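Aeromonas extracellular serine protease (Aeromonas sobria, PDB 3WQB) cleaves peptide bonds after paired basic residues, one of them lysine, as a secreted calcium-binding serine protease of the furin-like subtilase group. Local coordinates at residues Ile213-Asn218 / Ser337-Thr342; Arg267-Ser272 / Gly283-Thr288. The protein carries 1 engineered substitution. All coordinates share one frame; numbering follows the deposited sequence.

Interaction 1 (Ile213-Asn218 / Ser337-Thr342); sequences IKAAGN and SATPST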
ATOM      1  N   ILE A 213       5.417   6.027  -1.218  1.00  8.64           N
ATOM      2  CA  ILE A 213       5.384   5.048  -0.128  1.00  8.69           C
ATOM      3  C   ILE A 213       3.933   4.664   0.108  1.00  8.41           C
ATOM      4  O   ILE A 213       3.051   5.536   0.092  1.00  8.72           O
ATOM      5  CB  ILE A 213       5.999   5.635   1.171  1.00  8.64           C
ATOM      6  CG1 ILE A 213       7.257   6.482   0.867  1.00  9.80           C
ATOM      7  CG2 ILE A 213       6.242   4.538   2.198  1.00  9.93           C
ATOM      8  CD1 ILE A 213       8.439   5.718   0.276  1.00 11.09           C
ATOM      9  N   LYS A 214       3.679   3.374   0.321  1.00  8.31           N
ATOM     10  CA  LYS A 214       2.332   2.850   0.230  1.00  8.66           C
ATOM     11  C   LYS A 214       2.040   1.789   1.294  1.00  8.39           C
ATOM     12  O   LYS A 214       2.798   0.829   1.447  1.00  8.24           O
ATOM     13  CB  LYS A 214       2.137   2.259  -1.172  1.00  8.72           C
ATOM     14  CG  LYS A 214       0.756   1.684  -1.469  1.00  9.53           C
ATOM     15  CD  LYS A 214      -0.337   2.753  -1.404  1.00 10.39           C
ATOM     16  CE  LYS A 214      -1.611   2.273  -2.062  1.00 10.50           C
ATOM     17  NZ  LYS A 214      -2.235   1.137  -1.309  1.00 11.33           N
ATOM     18  N   ALA A 215       0.940   1.966   2.029  1.00  8.01           N
ATOM     19  CA  ALA A 215       0.519   0.996   3.041  1.00  8.10           C
ATOM     20  C   ALA A 215       0.108  -0.326   2.402  1.00  8.22           C
ATOM     21  O   ALA A 215      -0.644  -0.339   1.421  1.00  9.07           O
ATOM     22  CB  ALA A 215      -0.631   1.564   3.840  1.00  8.48           C
ATOM     23  N   ALA A 216       0.587  -1.439   2.959  1.00  8.94           N
ATOM     24  CA  ALA A 216       0.197  -2.754   2.448  1.00  9.25           C
ATOM     25  C   ALA A 216      -1.256  -3.121   2.710  1.00  9.08           C
ATOM     26  O   ALA A 216      -1.814  -3.954   2.004  1.00 10.65           O
ATOM     27  CB  ALA A 216       1.085  -3.819   3.031  1.00  9.88           C
ATOM     28  N   GLY A 217      -1.855  -2.511   3.733  1.00  8.93           N
ATOM     29  CA  GLY A 217      -3.158  -2.957   4.248  1.00  9.33           C
ATOM     30  C   GLY A 217      -3.048  -3.615   5.611  1.00  9.34           C
ATOM     31  O   GLY A 217      -1.964  -4.061   6.016  1.00  9.15           O
ATOM     32  N   ASN A 218      -4.187  -3.679   6.297  1.00  9.32           N
ATOM     33  CA  ASN A 218      -4.307  -4.247   7.636  1.00  9.32           C
ATOM     34  C   ASN A 218      -5.236  -5.445   7.626  1.00  9.58           C
ATOM     35  O   ASN A 218      -6.032  -5.615   8.554  1.00 10.65           O
ATOM     36  CB  ASN A 218      -4.879  -3.203   8.603  1.00  9.59           C
ATOM     37  CG  ASN A 218      -4.023  -1.967   8.701  1.00  9.87           C
ATOM     38  OD1 ASN A 218      -2.813  -1.999   8.449  1.00 10.32           O
ATOM     39  ND2 ASN A 218      -4.642  -0.873   9.094  1.00 13.93           N
ATOM     40  N   SER A 337       0.877   3.597   9.735  1.00  8.88           N
ATOM     41  CA  SER A 337       2.006   4.076  10.539  1.00  9.13           C
ATOM     42  C   SER A 337       3.343   3.574  10.003  1.00  9.33           C
ATOM     43  O   SER A 337       4.348   4.267  10.087  1.00  9.19           O
ATOM     44  CB  SER A 337       1.824   3.651  11.995  1.00  9.57           C
ATOM     45  OG  SER A 337       0.797   4.416  12.602  1.00  9.94           O
ATOM     46  N   ALA A 338       3.353   2.363   9.448  1.00  8.83           N
ATOM     47  CA  ALA A 338       4.545   1.849   8.779  1.00  8.86           C
ATOM     48  C   ALA A 338       4.929   2.741   7.599  1.00  8.77           C
ATOM     49  O   ALA A 338       6.114   2.953   7.322  1.00  9.37           O
ATOM     50  CB  ALA A 338       4.322   0.431   8.326  1.00  9.16           C
ATOM     51  N   THR A 339       3.909   3.276   6.932  1.00  8.19           N
ATOM     52  CA  THR A 339       4.110   4.121   5.765  1.00  8.63           C
ATOM     53  C   THR A 339       4.873   5.410   6.120  1.00  8.67           C
ATOM     54  O   THR A 339       5.924   5.655   5.525  1.00  8.63           O
ATOM     55  CB  THR A 339       2.761   4.351   5.028  1.00  8.86           C
ATOM     56  OG1 THR A 339       2.256   3.082   4.590  1.00 10.02           O
ATOM     57  CG2 THR A 339       2.942   5.238   3.817  1.00  9.78           C
ATOM     58  N   PRO A 340       4.387   6.212   7.106  1.00  8.70           N
ATOM     59  CA  PRO A 340       5.163   7.410   7.477  1.00  8.80           C
ATOM     60  C   PRO A 340       6.490   7.079   8.158  1.00  9.22           C
ATOM     61  O   PRO A 340       7.415   7.875   8.090  1.00  9.48           O
ATOM     62  CB  PRO A 340       4.223   8.171   8.430  1.00  8.76           C
ATOM     63  CG  PRO A 340       3.265   7.131   8.938  1.00  8.67           C
ATOM     64  CD  PRO A 340       3.056   6.229   7.737  1.00  8.71           C
ATOM     65  N   SER A 341       6.580   5.924   8.808  1.00  8.77           N
ATOM     66  CA  SER A 341       7.881   5.476   9.318  1.00  9.04           C
ATOM     67  C   SER A 341       8.902   5.357   8.187  1.00  9.48           C
ATOM     68  O   SER A 341      10.050   5.762   8.334  1.00  9.63           O
ATOM     69  CB  SER A 341       7.739   4.166  10.087  1.00  9.39           C
ATOM     70  OG  SER A 341       6.970   4.362  11.261  1.00 10.07           O
ATOM     71  N   THR A 342       8.452   4.822   7.060  1.00  9.60           N
ATOM     72  CA  THR A 342       9.276   4.683   5.870  1.00  9.69           C
ATOM     73  C   THR A 342       9.494   6.027   5.168  1.00  9.69           C
ATOM     74  O   THR A 342      10.605   6.312   4.728  1.00  9.85           O
ATOM     75  CB  THR A 342       8.655   3.639   4.923  1.00  9.65           C
ATOM     76  OG1 THR A 342       8.486   2.410   5.644  1.00  9.68           O
ATOM     77  CG2 THR A 342       9.526   3.392   3.704  1.00 10.69           C
TER

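Interaction 2 (Arg267-Ser272 / Gly283-Thr288); sequences RSSYSS and GGEYGT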
ATOM      1  N   ARG A 267       5.704  -9.196  12.908  1.00 10.59           N
ATOM      2  CA  ARG A 267       4.619  -8.610  12.131  1.00 10.08           C
ATOM      3  C   ARG A 267       3.476  -8.183  13.046  1.00  9.68           C
ATOM      4  O   ARG A 267       3.009  -8.972  13.875  1.00 10.33           O
ATOM      5  CB  ARG A 267       4.089  -9.633  11.139  1.00 10.21           C
ATOM      6  CG  ARG A 267       3.136  -9.047  10.121  1.00 10.68           C
ATOM      7  CD  ARG A 267       2.161 -10.101   9.601  1.00 11.39           C
ATOM      8  NE  ARG A 267       1.102 -10.422  10.565  1.00 12.23           N
ATOM      9  CZ  ARG A 267       0.767 -11.646  10.965  1.00 11.37           C
ATOM     10  NH1 ARG A 267      -0.235 -11.802  11.830  1.00 11.93           N
ATOM     11  NH2 ARG A 267       1.424 -12.713  10.524  1.00 12.96           N
ATOM     12  N   SER A 268       3.009  -6.948  12.891  1.00 10.05           N
ATOM     13  CA  SER A 268       1.824  -6.519  13.614  1.00 10.40           C
ATOM     14  C   SER A 268       0.698  -7.471  13.251  1.00 10.11           C
ATOM     15  O   SER A 268       0.589  -7.896  12.097  1.00 10.13           O
ATOM     16  CB  SER A 268       1.456  -5.093  13.232  1.00 10.57           C
ATOM     17  OG  SER A 268       2.495  -4.205  13.577  1.00 11.37           O
ATOM     18  N   SER A 269      -0.115  -7.824  14.243  1.00 10.21           N
ATOM     19  CA  SER A 269      -1.173  -8.812  14.093  1.00 10.70           C
ATOM     20  C   SER A 269      -1.962  -8.660  12.789  1.00 10.50           C
ATOM     21  O   SER A 269      -2.194  -9.640  12.086  1.00 11.12           O
ATOM     22  CB  SER A 269      -2.116  -8.727  15.302  1.00 11.39           C
ATOM     23  OG  SER A 269      -2.662  -7.423  15.440  1.00 12.67           O
ATOM     24  N   TYR A 270      -2.335  -7.419  12.478  1.00 10.48           N
ATOM     25  CA  TYR A 270      -3.242  -7.096  11.381  1.00 10.12           C
ATOM     26  C   TYR A 270      -2.564  -6.944  10.007  1.00  9.93           C
ATOM     27  O   TYR A 270      -3.258  -6.859   8.995  1.00  9.60           O
ATOM     28  CB  TYR A 270      -3.974  -5.779  11.707  1.00 10.24           C
ATOM     29  CG  TYR A 270      -2.998  -4.704  12.116  1.00 10.50           C
ATOM     30  CD1 TYR A 270      -2.198  -4.077  11.165  1.00 11.19           C
ATOM     31  CD2 TYR A 270      -2.811  -4.370  13.461  1.00 11.25           C
ATOM     32  CE1 TYR A 270      -1.259  -3.121  11.531  1.00 11.28           C
ATOM     33  CE2 TYR A 270      -1.885  -3.405  13.842  1.00 11.25           C
ATOM     34  CZ  TYR A 270      -1.105  -2.791  12.870  1.00 11.48           C
ATOM     35  OH  TYR A 270      -0.171  -1.837  13.207  1.00 11.67           O
ATOM     36  N   SER A 271      -1.235  -6.917   9.945  1.00  9.68           N
ATOM     37  CA  SER A 271      -0.587  -6.470   8.693  1.00  9.49           C
ATOM     38  C   SER A 271      -0.814  -7.394   7.507  1.00  9.73           C
ATOM     39  O   SER A 271      -0.598  -8.605   7.604  1.00  9.63           O
ATOM     40  CB  SER A 271       0.923  -6.319   8.868  1.00  9.68           C
ATOM     41  OG  SER A 271       1.497  -5.654   7.742  1.00  9.61           O
ATOM     42  N   SER A 272      -1.211  -6.807   6.378  1.00  8.97           N
ATOM     43  CA  SER A 272      -1.195  -7.545   5.124  1.00  9.52           C
ATOM     44  C   SER A 272       0.245  -7.855   4.742  1.00  9.78           C
ATOM     45  O   SER A 272       1.177  -7.178   5.194  1.00  9.95           O
ATOM     46  CB  SER A 272      -1.886  -6.753   4.018  1.00  9.58           C
ATOM     47  OG  SER A 272      -3.252  -6.540   4.351  1.00 10.79           O
ATOM     48  N   GLY A 283       4.725  -0.043  13.093  1.00 10.20           N
ATOM     49  CA  GLY A 283       3.303   0.289  13.158  1.00 10.59           C
ATOM     50  C   GLY A 283       2.632  -0.064  14.479  1.00 10.90           C
ATOM     51  O   GLY A 283       1.592   0.494  14.794  1.00 11.60           O
ATOM     52  N   GLY A 284       3.212  -0.986  15.251  1.00 10.53           N
ATOM     53  CA  GLY A 284       2.675  -1.330  16.562  1.00 10.87           C
ATOM     54  C   GLY A 284       1.389  -2.124  16.517  1.00 10.82           C
ATOM     55  O   GLY A 284       1.039  -2.724  15.490  1.00 11.06           O
ATOM     56  N   GLU A 285       0.700  -2.136  17.657  1.00 10.83           N
ATOM     57  CA  GLU A 285      -0.549  -2.853  17.809  1.00 11.27           C
ATOM     58  C   GLU A 285      -1.653  -1.824  18.005  1.00 11.56           C
ATOM     59  O   GLU A 285      -2.026  -1.189  17.026  1.00 12.49           O
ATOM     60  CB  GLU A 285      -0.454  -3.901  18.911  1.00 11.11           C
ATOM     61  CG  GLU A 285       0.468  -5.071  18.540  1.00 11.30           C
ATOM     62  CD  GLU A 285      -0.084  -5.963  17.421  1.00 12.74           C
ATOM     63  OE1 GLU A 285      -1.309  -5.950  17.184  1.00 13.02           O
ATOM     64  OE2 GLU A 285       0.714  -6.685  16.779  1.00 13.51           O
ATOM     65  N   TYR A 286      -2.147  -1.619  19.234  1.00 11.34           N
ATOM     66  CA  TYR A 286      -3.283  -0.705  19.449  1.00 11.63           C
ATOM     67  C   TYR A 286      -3.066   0.364  20.510  1.00 11.85           C
ATOM     68  O   TYR A 286      -3.865   1.295  20.609  1.00 12.36           O
ATOM     69  CB  TYR A 286      -4.567  -1.506  19.719  1.00 11.52           C
ATOM     70  CG  TYR A 286      -4.966  -2.327  18.518  1.00 12.10           C
ATOM     71  CD1 TYR A 286      -5.795  -1.799  17.529  1.00 11.69           C
ATOM     72  CD2 TYR A 286      -4.500  -3.633  18.360  1.00 12.92           C
ATOM     73  CE1 TYR A 286      -6.143  -2.556  16.404  1.00 13.62           C
ATOM     74  CE2 TYR A 286      -4.834  -4.390  17.244  1.00 13.76           C
ATOM     75  CZ  TYR A 286      -5.664  -3.850  16.272  1.00 14.24           C
ATOM     76  OH  TYR A 286      -6.000  -4.599  15.169  1.00 15.72           O
ATOM     77  N   GLY A 287      -1.990   0.235  21.285  1.00 11.98           N
ATOM     78  CA  GLY A 287      -1.625   1.243  22.279  1.00 12.54           C
ATOM     79  C   GLY A 287      -2.385   1.084  23.574  1.00 12.76           C
ATOM     80  O   GLY A 287      -2.295   1.944  24.460  1.00 13.28           O
ATOM     81  N   THR A 288      -3.110  -0.025  23.683  1.00 13.27           N
ATOM     82  CA  THR A 288      -3.959  -0.309  24.832  1.00 13.94           C
ATOM     83  C   THR A 288      -3.218  -1.331  25.687  1.00 14.05           C
ATOM     84  O   THR A 288      -2.629  -0.987  26.708  1.00 14.01           O
ATOM     85  CB  THR A 288      -5.336  -0.835  24.372  1.00 14.18           C
ATOM     86  OG1 THR A 288      -5.133  -1.854  23.384  1.00 14.99           O
ATOM     87  CG2 THR A 288      -6.158   0.290  23.743  1.00 15.56           C
TER
HETATM   88  O   HOH W   1      -5.319  -7.158  15.165  1.00 17.89           O

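Interaction 1 (Ile213-Asn218 / Ser337-Thr342)
Strand residues 213-215 and the helical turns 337-342 run nearly antiparallel, their axes at 163° and 7.2 Å apart at closest approach, with Ala215 and Thr339 nearest in the backbone. Ile213 supplies the apolar half of the contact through one branch. Its CG2 lies anti to the backbone N and meets Thr339 CG2 at 3.7 Å, while on the next turn Thr342 CB touches Ile213 CG2, also at 3.7 Å. Thr339 divides its branches: CG2 packs down on Ile213, and OG1 lies beside Ala215, close to its N and CA (3.1 Å each). The angle at Ala215 N is poor for a hydrogen bond, and the hydroxyl bonds Thr335 O, one turn back. Thr342 OG1 likewise bonds back along the helix, to Ala338 O at 3.0 Å, reaching that oxygen from the face opposite to Thr342 N. This is the subtilase core: the helix near whose N-terminal end lies the predicted charge-relay serine position, engineered here to Ala336, rests on the parallel sheet, whose strand leads to Asn218, probably the oxyanion-hole asparagine of the family. Both threonine hydroxyls spend their bonds within the helix, and what meets the strand is mostly van der Waals contact around Ile213 CG2.

Interaction 2 (Arg267-Ser272 / Gly283-Thr288)
Gly284 O is approached by two hydroxyls from residues 267-272: Ser268 OG donates to it at 2.8 Å, and Tyr270 OH makes a weak bond at 2.7 Å, the phenol oxygen having its stronger partner in Gly334 N. Ser268 CB meanwhile lies against one face of the Tyr270 ring. Beside this pair the Glu285 carboxylate holds Ser269, the second residue of the type I turn 268-271, with both oxygens, using the syn lone pair of each. Glu285 OE2 receives Ser269 N at 2.9 Å in a nearly straight bond of 165°, and Glu285 OE1 receives Ser269 OG at 2.7 Å. The latter hydroxyl is brought there by a chi1 of 57°, between the backbone N and carbonyl carbon. A water donates to Ser269 OG and is hydrogen-bonded to Tyr286 OH, in the plane of that ring. Tyr270 turns an edge to the face of Tyr286 in an offset edge-to-face pair, planes at 75°, with Tyr270 CD2 4.0 Å from Tyr286 CZ. Asn262 ND2 also bonds Glu285 OE2. With both carboxylate oxygens receiving N-H or O-H donors, the glutamate charge is probably well stabilised, and its rotation is fixed against the turn.

In the fold
Interaction 2 is nested within the loop closed by interaction 1, and their centres lie 12 Å apart. They meet directly: Gly217 O and Ser272 N are 2.9 Å apart, a probable hydrogen bond, and Asn218 OD1 packs 3.5 Å from Tyr270 CD1. Asn218 OD1 also accepts from Thr335 N, just before the engineered Ala336, and Asn218 ND2 bonds the backbone of another protein chain. The side chain of Ala215 lies about 5 Å from that of Ala336 and about 7 Å from that of His115, that of Tyr270 about 8 and 10 Å from the same two side chains. Interaction 1 thus packs the Ala336 helix against the strand leading to Asn218; interaction 2 joins loops around it.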